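Local coordinates for protein diol-dehydratase (Roseburia inulinivorans, PDB 5I2A) that dehydrates 1,2-propanediol as a B12-independent diol dehydratase of the glycyl radical enzyme family, at residues A[459-464]-A[498-503]; A[464-469]-A[490-495]; A[149-154]-A[469-474]. All coordinates share one frame; numbering follows the deposited sequence.

All three contacts gather around helix 459-467 and the short hairpin that follows it, in the pyruvate formate lyase-like region. Contacts 1 and 2 are successive parts of one interface between this helix and helix 489-521, their centres about 8 Å apart; they share Met-464, and Leu-462 CD1 lies 3.6 Å from Phe-492 CE1 between them. Contact 3, whose second segment starts at Gly-469, ties the hairpin to the end of helix 143-150, its centre about 10 Å from that of contact 1 and 15 Å from that of contact 2. Arg-460 NH1 lies 2.8 Å from His-151 O, a probable hydrogen bond joining contacts 1 and 3. The predicted glycyl radical site, Gly-817, unmodified here, lies in none of the segments.

Contact 1: A[459-464]-A[498-503]; sequences CRPLEM and KQMLYN
Gln-499 sets CG anti to its own carbonyl carbon (chi1 -71°) and bends again at chi2 (-70°), which folds its flank onto Pro-461 and Met-464. The contact is a buried helix-helix packing in the pyruvate formate lyase-like fold: the axes of 459-464 and 498-503 approach to 8.7 Å and run at 126° to each other. Pro-461 suits this place because it lies early in its helix, where a missing amide hydrogen costs little, and its compact ring allows close approach. Its CB meets Gln-499 CB at 3.7 Å, while CG rests on Met-500 SD at 3.6 Å; the thioether, bent at chi2 and chi3, crosses the proline at about a right angle. Phe-456 touches both of these residues from strand 454-457. Further along, Met-464 CB sits over the flat face of the Gln-499 amide, 3.5 Å from OE1, in van der Waals contact. The polar end of Gln-499 is satisfied by others: OE1 is hydrogen-bonded to Ser-477 OG, and NE2 to Ile-478 O and Thr-480 OG1. One turn on, Asn-503 ND2 also bonds Ser-477 OG and folds back on its own helix, donating to Gln-499 O at 3.0 Å.

Contact 2: A[464-469]-A[490-495]; sequences MVFSNG and DEFMEA
Val-465 CG1 sits over one face of the Phe-492 ring, 3.7 Å from the ring centroid and 19° off the ring normal, a CH-pi contact. The same methyl reaches Ala-495 CB at 3.9 Å, so the small alanine one turn along lets the branched valine settle against helix 489-521. The phenylalanine also turns an edge to the face of Phe-466: the two rings form a T-shaped pair, centroids 5.4 Å apart and planes at 67°, with Phe-466 CE2 3.8 Å from Phe-492 CZ. Phe-492 reaches across because a chi1 of -173° carries CG away from the backbone nitrogen, extending the ring toward the other helix. Were Phe-492 replaced by an alanine, Val-465 CG1 would probably lose the ring face it rests on, and the face of Phe-466 its edge-on partner.

Around this first shell, Ile-568 and Met-580 touch both aromatic rings, bringing helices 558-574 and 580-588 into the packing, while Phe-486 presses on Val-465 and Ala-495. Just beyond Val-465 and Phe-466, helix 459-467 ends in a Schellman motif. Gly-469 N donates to Met-464 O at 2.9 Å, and Asn-468, a residue type that tolerates positive phi well, makes the turn; its OD1 accepts from Gly-481 N, which helps hold the exit from the helix. Wholly apolar across the interface, the arrangement is a hydrophobic helix-helix packing built round the Phe-492 ring, with Val-465 on its face and Phe-466 at its edge, at the meeting of four helices in the pyruvate formate lyase-like fold.

Contact 3: A[149-154]-A[469-474]; sequences MKHNFF and GYDNGE
His-151 and Asp-471, 320 residues apart, are joined by a short, nearly straight hydrogen bond: His-151 ND1 donates to Asp-471 OD2 at 2.6 Å with an N-H...O angle of 172°. Asp-471 holds CG opposite its backbone N (chi1 -171°), carrying the carboxylate across to the ring. The accepting oxygen lies in the imidazole plane and uses its anti lone pair, turned away from the other oxygen, while ring and carboxylate planes stand 69° apart. The carboxylate would probably favour a protonated His-151 ring. Arg-460 NH1 adds a long, weak ion pair to the same OD2. Asp-471 opens a type I' turn closed by Glu-474, which makes a tight two-residue beta hairpin, with Asp-471 N to Glu-474 O at 2.8 Å. Asn-472 and Gly-473 fit its central positions, both of positive phi; at Gly-473 a CB would collide with the carbonyl oxygen of Asn-472. Helix 143-150 ends in a Schellman motif with Asn-152 at positive phi, its N bonded to Met-149 O. Glu-474 CG approaches the edge of the histidine ring, 4.1 Å from His-151 CE1. Lys-150 NZ, 4.2 Å from Glu-474 OE1, is too distant for a salt bridge, though the charges attract.

Contact 1: A[459-464]-A[498-503]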
loop_
_atom_site.group_PDB
_atom_site.type_symbol
_atom_site.label_atom_id
_atom_site.label_comp_id
_atom_site.label_asym_id
_atom_site.label_seq_id
_atom_site.Cartn_x
_atom_site.Cartn_y
_atom_site.Cartn_z
ATOM N N CYS A 459 20.007 14.867 26.720
ATOM C CA CYS A 459 19.969 15.074 28.168
ATOM C C CYS A 459 18.863 14.280 28.882
ATOM O O CYS A 459 18.960 14.026 30.086
ATOM C CB CYS A 459 19.791 16.566 28.493
ATOM S SG CYS A 459 21.178 17.592 28.022
ATOM N N ARG A 460 17.791 13.927 28.175
ATOM C CA ARG A 460 16.702 13.246 28.874
ATOM C C ARG A 460 17.106 11.821 29.320
ATOM O O ARG A 460 16.815 11.449 30.454
ATOM C CB ARG A 460 15.426 13.246 28.032
ATOM C CG ARG A 460 14.814 14.656 27.870
ATOM C CD ARG A 460 13.445 14.778 28.585
ATOM N NE ARG A 460 13.631 14.740 30.014
ATOM C CZ ARG A 460 12.767 14.298 30.915
ATOM N NH1 ARG A 460 11.570 13.828 30.581
ATOM N NH2 ARG A 460 13.131 14.341 32.186
ATOM N N PRO A 461 17.802 11.040 28.457
ATOM C CA PRO A 461 18.342 9.769 28.954
ATOM C C PRO A 461 19.304 9.935 30.128
ATOM O O PRO A 461 19.373 9.034 30.963
ATOM C CB PRO A 461 19.078 9.202 27.729
ATOM C CG PRO A 461 18.290 9.724 26.581
ATOM C CD PRO A 461 18.005 11.159 27.003
ATOM N N LEU A 462 20.013 11.060 30.200
ATOM C CA LEU A 462 20.890 11.325 31.340
ATOM C C LEU A 462 20.064 11.520 32.619
ATOM O O LEU A 462 20.376 10.957 33.660
ATOM C CB LEU A 462 21.771 12.558 31.089
ATOM C CG LEU A 462 22.684 12.962 32.255
ATOM C CD1 LEU A 462 23.713 11.875 32.549
ATOM C CD2 LEU A 462 23.383 14.287 31.953
ATOM N N GLU A 463 19.015 12.320 32.529
ATOM C CA GLU A 463 18.096 12.484 33.652
ATOM C C GLU A 463 17.506 11.144 34.092
ATOM O O GLU A 463 17.307 10.921 35.281
ATOM C CB GLU A 463 16.974 13.449 33.299
ATOM C CG GLU A 463 17.423 14.891 33.184
ATOM C CD GLU A 463 16.249 15.845 33.069
ATOM O OE1 GLU A 463 15.685 15.984 31.964
ATOM O OE2 GLU A 463 15.873 16.437 34.090
ATOM N N MET A 464 17.250 10.247 33.141
ATOM C CA MET A 464 16.703 8.937 33.479
ATOM C C MET A 464 17.703 8.073 34.257
ATOM O O MET A 464 17.303 7.200 35.022
ATOM C CB MET A 464 16.239 8.193 32.223
ATOM C CG MET A 464 14.968 8.757 31.587
ATOM S SD MET A 464 13.539 8.947 32.697
ATOM C CE MET A 464 13.649 10.682 33.144
ATOM N N LYS A 498 22.742 2.742 27.900
ATOM C CA LYS A 498 21.533 1.938 27.723
ATOM C C LYS A 498 20.269 2.793 27.647
ATOM O O LYS A 498 19.373 2.493 26.866
ATOM C CB LYS A 498 21.389 0.908 28.852
ATOM C CG LYS A 498 22.417 -0.236 28.857
ATOM C CD LYS A 498 22.305 -1.004 30.178
ATOM C CE LYS A 498 23.336 -2.102 30.323
ATOM N NZ LYS A 498 23.389 -2.626 31.722
ATOM N N GLN A 499 20.184 3.836 28.471
ATOM C CA GLN A 499 19.067 4.767 28.370
ATOM C C GLN A 499 19.027 5.381 26.968
ATOM O O GLN A 499 17.962 5.591 26.405
ATOM C CB GLN A 499 19.164 5.879 29.419
ATOM C CG GLN A 499 18.893 5.434 30.839
ATOM C CD GLN A 499 17.439 5.092 31.057
ATOM O OE1 GLN A 499 16.582 5.382 30.220
ATOM N NE2 GLN A 499 17.152 4.479 32.183
ATOM N N MET A 500 20.203 5.679 26.427
ATOM C CA MET A 500 20.297 6.263 25.103
ATOM C C MET A 500 19.811 5.267 24.055
ATOM O O MET A 500 18.969 5.603 23.238
ATOM C CB MET A 500 21.733 6.699 24.811
ATOM C CG MET A 500 22.139 7.950 25.590
ATOM S SD MET A 500 21.441 9.453 24.872
ATOM C CE MET A 500 22.518 9.668 23.463
ATOM N N LEU A 501 20.338 4.046 24.105
ATOM C CA LEU A 501 20.025 3.028 23.107
ATOM C C LEU A 501 18.535 2.714 23.077
ATOM O O LEU A 501 17.936 2.649 22.010
ATOM C CB LEU A 501 20.833 1.753 23.364
ATOM C CG LEU A 501 20.718 0.654 22.305
ATOM C CD1 LEU A 501 21.086 1.168 20.923
ATOM C CD2 LEU A 501 21.576 -0.549 22.678
ATOM N N TYR A 502 17.937 2.539 24.250
ATOM C CA TYR A 502 16.506 2.260 24.332
ATOM C C TYR A 502 15.670 3.339 23.645
ATOM O O TYR A 502 14.789 3.040 22.833
ATOM C CB TYR A 502 16.069 2.130 25.788
ATOM C CG TYR A 502 14.594 1.817 25.958
ATOM C CD1 TYR A 502 14.104 0.546 25.696
ATOM C CD2 TYR A 502 13.699 2.793 26.373
ATOM C CE1 TYR A 502 12.766 0.256 25.856
ATOM C CE2 TYR A 502 12.353 2.511 26.535
ATOM C CZ TYR A 502 11.894 1.242 26.273
ATOM O OH TYR A 502 10.561 0.948 26.438
ATOM N N ASN A 503 15.958 4.595 23.964
ATOM C CA ASN A 503 15.160 5.688 23.438
ATOM C C ASN A 503 15.477 6.032 21.985
ATOM O O ASN A 503 14.607 6.484 21.254
ATOM C CB ASN A 503 15.310 6.902 24.343
ATOM C CG ASN A 503 14.467 6.760 25.581
ATOM O OD1 ASN A 503 13.245 6.876 25.515
ATOM N ND2 ASN A 503 15.102 6.447 26.709
#

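Contact 2: A[464-469]-A[490-495]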
loop_
_atom_site.group_PDB
_atom_site.type_symbol
_atom_site.label_atom_id
_atom_site.label_comp_id
_atom_site.label_asym_id
_atom_site.label_seq_id
_atom_site.Cartn_x
_atom_site.Cartn_y
_atom_site.Cartn_z
ATOM N N MET A 464 17.250 10.247 33.141
ATOM C CA MET A 464 16.703 8.937 33.479
ATOM C C MET A 464 17.703 8.073 34.257
ATOM O O MET A 464 17.303 7.200 35.022
ATOM C CB MET A 464 16.239 8.193 32.223
ATOM C CG MET A 464 14.968 8.757 31.587
ATOM S SD MET A 464 13.539 8.947 32.697
ATOM C CE MET A 464 13.649 10.682 33.144
ATOM N N VAL A 465 18.995 8.310 34.083
ATOM C CA VAL A 465 19.953 7.544 34.874
ATOM C C VAL A 465 19.789 7.905 36.352
ATOM O O VAL A 465 19.800 7.024 37.208
ATOM C CB VAL A 465 21.409 7.775 34.431
ATOM C CG1 VAL A 465 22.371 6.971 35.318
ATOM C CG2 VAL A 465 21.585 7.362 32.979
ATOM N N PHE A 466 19.602 9.193 36.638
ATOM C CA PHE A 466 19.422 9.663 38.011
ATOM C C PHE A 466 18.122 9.142 38.609
ATOM O O PHE A 466 18.071 8.770 39.779
ATOM C CB PHE A 466 19.448 11.202 38.078
ATOM C CG PHE A 466 20.841 11.785 38.025
ATOM C CD1 PHE A 466 21.619 11.857 39.172
ATOM C CD2 PHE A 466 21.371 12.252 36.832
ATOM C CE1 PHE A 466 22.909 12.386 39.137
ATOM C CE2 PHE A 466 22.649 12.772 36.786
ATOM C CZ PHE A 466 23.427 12.841 37.943
ATOM N N SER A 467 17.077 9.111 37.793
ATOM C CA SER A 467 15.746 8.778 38.282
ATOM C C SER A 467 15.371 7.319 38.068
ATOM O O SER A 467 14.229 6.954 38.284
ATOM C CB SER A 467 14.705 9.661 37.605
ATOM O OG SER A 467 14.527 9.254 36.258
ATOM N N ASN A 468 16.324 6.499 37.634
ATOM C CA ASN A 468 16.051 5.091 37.332
ATOM C C ASN A 468 14.829 4.920 36.423
ATOM O O ASN A 468 13.961 4.065 36.653
ATOM C CB ASN A 468 15.870 4.285 38.626
ATOM C CG ASN A 468 15.930 2.782 38.392
ATOM O OD1 ASN A 468 16.417 2.319 37.363
ATOM N ND2 ASN A 468 15.448 2.016 39.358
ATOM N N GLY A 469 14.759 5.757 35.396
ATOM C CA GLY A 469 13.732 5.619 34.378
ATOM C C GLY A 469 12.355 6.121 34.763
ATOM O O GLY A 469 11.373 5.794 34.098
ATOM N N ASP A 490 32.287 4.182 35.311
ATOM C CA ASP A 490 31.974 3.288 34.205
ATOM C C ASP A 490 30.557 2.703 34.303
ATOM O O ASP A 490 29.910 2.502 33.288
ATOM C CB ASP A 490 32.989 2.148 34.117
ATOM C CG ASP A 490 34.345 2.615 33.638
ATOM O OD1 ASP A 490 34.447 3.767 33.184
ATOM O OD2 ASP A 490 35.307 1.828 33.708
ATOM N N GLU A 491 30.087 2.430 35.518
ATOM C CA GLU A 491 28.740 1.886 35.707
ATOM C C GLU A 491 27.662 2.919 35.392
ATOM O O GLU A 491 26.622 2.592 34.817
ATOM C CB GLU A 491 28.545 1.375 37.134
ATOM C CG GLU A 491 29.051 -0.043 37.372
ATOM C CD GLU A 491 28.838 -0.497 38.807
ATOM O OE1 GLU A 491 29.753 -1.133 39.362
ATOM O OE2 GLU A 491 27.764 -0.213 39.377
ATOM N N PHE A 492 27.907 4.158 35.793
ATOM C CA PHE A 492 27.013 5.251 35.441
ATOM C C PHE A 492 26.987 5.411 33.920
ATOM O O PHE A 492 25.921 5.507 33.338
ATOM C CB PHE A 492 27.448 6.552 36.119
ATOM C CG PHE A 492 26.475 7.697 35.934
ATOM C CD1 PHE A 492 26.436 8.411 34.743
ATOM C CD2 PHE A 492 25.630 8.075 36.959
ATOM C CE1 PHE A 492 25.548 9.458 34.565
ATOM C CE2 PHE A 492 24.748 9.130 36.800
ATOM C CZ PHE A 492 24.704 9.819 35.594
ATOM N N MET A 493 28.164 5.442 33.294
ATOM C CA MET A 493 28.276 5.615 31.840
ATOM C C MET A 493 27.508 4.550 31.090
ATOM O O MET A 493 26.826 4.842 30.112
ATOM C CB MET A 493 29.739 5.575 31.382
ATOM C CG MET A 493 30.387 6.926 31.230
ATOM S SD MET A 493 29.646 7.939 29.941
ATOM C CE MET A 493 30.928 8.000 28.711
ATOM N N GLU A 494 27.642 3.310 31.555
ATOM C CA GLU A 494 26.958 2.180 30.960
ATOM C C GLU A 494 25.440 2.321 31.095
ATOM O O GLU A 494 24.696 2.030 30.160
ATOM C CB GLU A 494 27.453 0.874 31.591
ATOM C CG GLU A 494 26.733 -0.377 31.117
ATOM C CD GLU A 494 26.871 -0.625 29.620
ATOM O OE1 GLU A 494 27.770 -0.053 28.977
ATOM O OE2 GLU A 494 26.067 -1.403 29.078
ATOM N N ALA A 495 24.980 2.782 32.252
ATOM C CA ALA A 495 23.562 3.058 32.429
ATOM C C ALA A 495 23.081 4.126 31.424
ATOM O O ALA A 495 22.009 3.994 30.831
ATOM C CB ALA A 495 23.283 3.503 33.861
#

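Contact 3: A[149-154]-A[469-474]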
loop_
_atom_site.group_PDB
_atom_site.type_symbol
_atom_site.label_atom_id
_atom_site.label_comp_id
_atom_site.label_asym_id
_atom_site.label_seq_id
_atom_site.Cartn_x
_atom_site.Cartn_y
_atom_site.Cartn_z
ATOM N N MET A 149 7.638 9.940 23.651
ATOM C CA MET A 149 7.361 11.269 23.123
ATOM C C MET A 149 6.630 12.105 24.158
ATOM O O MET A 149 6.883 13.296 24.290
ATOM C CB MET A 149 6.556 11.174 21.829
ATOM C CG MET A 149 7.373 10.584 20.669
ATOM S SD MET A 149 6.382 10.358 19.181
ATOM C CE MET A 149 5.353 9.022 19.625
ATOM N N LYS A 150 5.741 11.458 24.908
ATOM C CA LYS A 150 4.976 12.133 25.954
ATOM C C LYS A 150 5.925 12.676 27.029
ATOM O O LYS A 150 5.699 13.736 27.596
ATOM C CB LYS A 150 3.946 11.168 26.554
ATOM C CG LYS A 150 3.094 11.732 27.685
ATOM C CD LYS A 150 2.034 10.712 28.123
ATOM C CE LYS A 150 1.994 10.527 29.637
ATOM N NZ LYS A 150 1.770 11.810 30.371
ATOM N N HIS A 151 7.017 11.965 27.257
ATOM C CA HIS A 151 8.017 12.402 28.217
ATOM C C HIS A 151 9.199 13.114 27.551
ATOM O O HIS A 151 10.272 13.266 28.149
ATOM C CB HIS A 151 8.482 11.205 29.042
ATOM C CG HIS A 151 7.428 10.691 29.972
ATOM N ND1 HIS A 151 7.245 11.200 31.241
ATOM C CD2 HIS A 151 6.473 9.743 29.804
ATOM C CE1 HIS A 151 6.237 10.571 31.822
ATOM N NE2 HIS A 151 5.756 9.677 30.976
ATOM N N ASN A 152 8.981 13.545 26.311
ATOM C CA ASN A 152 9.902 14.445 25.618
ATOM C C ASN A 152 11.342 13.939 25.464
ATOM O O ASN A 152 12.287 14.721 25.556
ATOM C CB ASN A 152 9.920 15.798 26.333
ATOM C CG ASN A 152 8.543 16.414 26.422
ATOM O OD1 ASN A 152 7.797 16.413 25.453
ATOM N ND2 ASN A 152 8.192 16.920 27.592
ATOM N N PHE A 153 11.511 12.644 25.222
ATOM C CA PHE A 153 12.836 12.139 24.867
ATOM C C PHE A 153 13.226 12.631 23.481
ATOM O O PHE A 153 14.390 12.927 23.237
ATOM C CB PHE A 153 12.884 10.609 24.934
ATOM C CG PHE A 153 12.924 10.093 26.335
ATOM C CD1 PHE A 153 14.126 9.952 26.991
ATOM C CD2 PHE A 153 11.757 9.805 27.012
ATOM C CE1 PHE A 153 14.162 9.512 28.291
ATOM C CE2 PHE A 153 11.785 9.351 28.316
ATOM C CZ PHE A 153 12.977 9.208 28.958
ATOM N N PHE A 154 12.237 12.710 22.589
ATOM C CA PHE A 154 12.442 13.158 21.221
ATOM C C PHE A 154 11.118 13.652 20.636
ATOM O O PHE A 154 10.056 13.325 21.147
ATOM C CB PHE A 154 13.025 12.023 20.345
ATOM C CG PHE A 154 12.157 10.786 20.292
ATOM C CD1 PHE A 154 11.108 10.693 19.386
ATOM C CD2 PHE A 154 12.385 9.726 21.152
ATOM C CE1 PHE A 154 10.303 9.564 19.335
ATOM C CE2 PHE A 154 11.578 8.587 21.110
ATOM C CZ PHE A 154 10.534 8.509 20.212
ATOM N N GLY A 469 14.759 5.757 35.396
ATOM C CA GLY A 469 13.732 5.619 34.378
ATOM C C GLY A 469 12.355 6.121 34.763
ATOM O O GLY A 469 11.373 5.794 34.098
ATOM N N TYR A 470 12.280 6.914 35.830
ATOM C CA TYR A 470 11.016 7.513 36.238
ATOM C C TYR A 470 10.972 8.983 35.859
ATOM O O TYR A 470 11.994 9.675 35.837
ATOM C CB TYR A 470 10.788 7.360 37.745
ATOM C CG TYR A 470 10.347 5.968 38.141
ATOM C CD1 TYR A 470 11.266 4.940 38.245
ATOM C CD2 TYR A 470 9.008 5.684 38.388
ATOM C CE1 TYR A 470 10.871 3.659 38.591
ATOM C CE2 TYR A 470 8.600 4.406 38.736
ATOM C CZ TYR A 470 9.538 3.403 38.837
ATOM O OH TYR A 470 9.157 2.135 39.180
ATOM N N ASP A 471 9.777 9.453 35.556
ATOM C CA ASP A 471 9.576 10.853 35.246
ATOM C C ASP A 471 8.304 11.280 35.950
ATOM O O ASP A 471 7.234 10.734 35.693
ATOM C CB ASP A 471 9.483 11.077 33.736
ATOM C CG ASP A 471 9.495 12.545 33.355
ATOM O OD1 ASP A 471 10.230 13.317 33.995
ATOM O OD2 ASP A 471 8.767 12.926 32.420
ATOM N N ASN A 472 8.434 12.227 36.868
ATOM C CA ASN A 472 7.289 12.709 37.624
ATOM C C ASN A 472 6.432 11.592 38.218
ATOM O O ASN A 472 5.207 11.621 38.123
ATOM C CB ASN A 472 6.419 13.604 36.744
ATOM C CG ASN A 472 5.940 14.829 37.480
ATOM O OD1 ASN A 472 6.636 15.338 38.363
ATOM N ND2 ASN A 472 4.722 15.279 37.167
ATOM N N GLY A 473 7.083 10.593 38.804
ATOM C CA GLY A 473 6.378 9.528 39.491
ATOM C C GLY A 473 5.949 8.334 38.656
ATOM O O GLY A 473 5.563 7.315 39.207
ATOM N N GLU A 474 5.997 8.441 37.335
ATOM C CA GLU A 474 5.653 7.288 36.503
ATOM C C GLU A 474 6.843 6.736 35.721
ATOM O O GLU A 474 7.814 7.442 35.459
ATOM C CB GLU A 474 4.516 7.644 35.547
ATOM C CG GLU A 474 4.449 9.102 35.154
ATOM C CD GLU A 474 3.109 9.477 34.539
ATOM O OE1 GLU A 474 2.899 10.675 34.244
ATOM O OE2 GLU A 474 2.266 8.572 34.349
#